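Local coordinates for cytoplasmic protein (Cryptococcus neoformans var. grubii serotype A, PDB 7LPO) that probably hydrolyses steryl beta-glucosides, as a sterylglucosidase of glycoside hydrolase family 5, at residues A[64-69]-A[351-356]. Numbering follows the deposited sequence.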
loop_
_atom_site.group_PDB
_atom_site.type_symbol
_atom_site.label_atom_id
_atom_site.label_comp_id
_atom_site.label_asym_id
_atom_site.label_seq_id
_atom_site.Cartn_x
_atom_site.Cartn_y
_atom_site.Cartn_z
ATOM N N THR A 64 -3.673 24.738 9.851
ATOM C CA THR A 64 -2.381 24.688 9.178
ATOM C C THR A 64 -2.558 24.434 7.687
ATOM O O THR A 64 -1.842 25.016 6.866
ATOM C CB THR A 64 -1.484 23.617 9.799
ATOM O OG1 THR A 64 -2.163 22.359 9.804
ATOM C CG2 THR A 64 -1.111 23.989 11.231
ATOM N N ALA A 65 -3.507 23.571 7.314
ATOM C CA ALA A 65 -3.705 23.280 5.896
ATOM C C ALA A 65 -4.344 24.467 5.179
ATOM O O ALA A 65 -4.000 24.769 4.027
ATOM C CB ALA A 65 -4.551 22.015 5.730
ATOM N N GLU A 66 -5.282 25.155 5.840
ATOM C CA GLU A 66 -5.879 26.339 5.224
ATOM C C GLU A 66 -4.834 27.416 4.978
ATOM O O GLU A 66 -4.944 28.178 4.011
ATOM C CB GLU A 66 -7.003 26.903 6.095
ATOM C CG GLU A 66 -8.225 26.013 6.189
ATOM C CD GLU A 66 -9.123 26.095 4.966
ATOM O OE1 GLU A 66 -8.698 26.658 3.938
ATOM O OE2 GLU A 66 -10.263 25.596 5.035
ATOM N N ALA A 67 -3.816 27.488 5.835
ATOM C CA ALA A 67 -2.723 28.437 5.686
ATOM C C ALA A 67 -1.713 28.001 4.641
ATOM O O ALA A 67 -0.712 28.700 4.442
ATOM C CB ALA A 67 -2.007 28.637 7.029
ATOM N N GLY A 68 -1.946 26.869 3.979
ATOM C CA GLY A 68 -1.027 26.391 2.970
ATOM C C GLY A 68 0.211 25.717 3.500
ATOM O O GLY A 68 1.164 25.518 2.741
ATOM N N LYS A 69 0.228 25.353 4.775
ATOM C CA LYS A 69 1.389 24.725 5.381
ATOM C C LYS A 69 1.306 23.206 5.279
ATOM O O LYS A 69 0.254 22.624 5.011
ATOM C CB LYS A 69 1.517 25.143 6.845
ATOM C CG LYS A 69 1.754 26.639 7.009
ATOM C CD LYS A 69 1.527 27.101 8.433
ATOM C CE LYS A 69 2.042 28.533 8.618
ATOM N NZ LYS A 69 1.647 29.086 9.947
ATOM N N GLY A 351 -11.390 31.857 -5.349
ATOM C CA GLY A 351 -10.855 33.190 -5.159
ATOM C C GLY A 351 -9.566 33.210 -4.371
ATOM O O GLY A 351 -8.719 34.081 -4.590
ATOM N N LYS A 352 -9.401 32.274 -3.442
ATOM C CA LYS A 352 -8.226 32.234 -2.587
ATOM C C LYS A 352 -7.067 31.494 -3.241
ATOM O O LYS A 352 -5.943 32.009 -3.279
ATOM C CB LYS A 352 -8.581 31.573 -1.259
ATOM C CG LYS A 352 -7.384 31.055 -0.484
ATOM C CD LYS A 352 -7.774 30.690 0.950
ATOM C CE LYS A 352 -6.661 29.934 1.645
ATOM N NZ LYS A 352 -7.140 29.298 2.905
ATOM N N TRP A 353 -7.324 30.279 -3.746
ATOM C CA TRP A 353 -6.263 29.444 -4.293
ATOM C C TRP A 353 -5.908 29.801 -5.730
ATOM O O TRP A 353 -4.852 29.383 -6.213
ATOM C CB TRP A 353 -6.670 27.971 -4.204
ATOM C CG TRP A 353 -6.938 27.525 -2.787
ATOM C CD1 TRP A 353 -8.156 27.352 -2.189
ATOM C CD2 TRP A 353 -5.956 27.210 -1.797
ATOM N NE1 TRP A 353 -7.988 26.943 -0.889
ATOM C CE2 TRP A 353 -6.646 26.849 -0.623
ATOM C CE3 TRP A 353 -4.558 27.193 -1.791
ATOM C CZ2 TRP A 353 -5.985 26.470 0.545
ATOM C CZ3 TRP A 353 -3.904 26.820 -0.633
ATOM C CH2 TRP A 353 -4.617 26.464 0.520
ATOM N N GLY A 354 -6.761 30.547 -6.426
ATOM C CA GLY A 354 -6.369 31.162 -7.681
ATOM C C GLY A 354 -6.689 30.411 -8.956
ATOM O O GLY A 354 -5.865 30.375 -9.872
ATOM N N TRP A 355 -7.871 29.816 -9.050
ATOM C CA TRP A 355 -8.369 29.298 -10.315
ATOM C C TRP A 355 -9.679 30.000 -10.647
ATOM O O TRP A 355 -10.282 30.669 -9.805
ATOM C CB TRP A 355 -8.554 27.770 -10.269
ATOM C CG TRP A 355 -9.385 27.278 -9.129
ATOM C CD1 TRP A 355 -10.736 27.381 -8.995
ATOM C CD2 TRP A 355 -8.914 26.607 -7.954
ATOM N NE1 TRP A 355 -11.144 26.806 -7.807
ATOM C CE2 TRP A 355 -10.040 26.335 -7.146
ATOM C CE3 TRP A 355 -7.654 26.217 -7.504
ATOM C CZ2 TRP A 355 -9.940 25.684 -5.916
ATOM C CZ3 TRP A 355 -7.559 25.560 -6.288
ATOM C CH2 TRP A 355 -8.699 25.306 -5.507
ATOM N N THR A 356 -10.112 29.845 -11.894
ATOM C CA THR A 356 -11.394 30.364 -12.357
ATOM C C THR A 356 -12.336 29.191 -12.602
ATOM O O THR A 356 -12.026 28.297 -13.394
ATOM C CB THR A 356 -11.227 31.187 -13.637
ATOM O OG1 THR A 356 -10.281 32.236 -13.413
ATOM C CG2 THR A 356 -12.553 31.801 -14.070
HETATM O O HOH W 1 -9.292 27.652 1.743
#
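Lys352 reaches Glu66 with a side chain that crosses the glutamate's at about a right angle. Its CG is anti to the backbone N (chi1 160°) and the chain beyond is extended, which carries NZ across to Glu66. NZ donates to the backbone Glu66 O at 2.7 Å. The C=O...N angle is 130°, and the donor is tilted 27° from the carbonyl plane. The same NZ forms a salt bridge with Glu66 OE1 at 3.2 Å, weak as a hydrogen bond. A water bridges Glu66 OE1, Lys352 NZ and, by a weak bond, Trp353 NE1. Lys352 CE lies 3.6 Å above one face of the Trp353 indole, offset toward the rim. The far edge of that ring meets the end of helix 61-66: CH2 is 3.9 Å from Ala65 O, near the ring plane, and Gly68 CA also lies at this edge. Gly68 closes the helix in a Schellman motif. The hydroxyls of Tyr162 and Tyr169 hydrogen-bond to Glu66 OE2, holding the other carboxylate oxygen, and Trp159 and Tyr162 also meet the Trp353 ring. The contact thus joins two helix C-terminal ends at the protein surface. The ammonium probably offsets the partial negative charge at the end of helix 61-66 as well as the carboxylate charge.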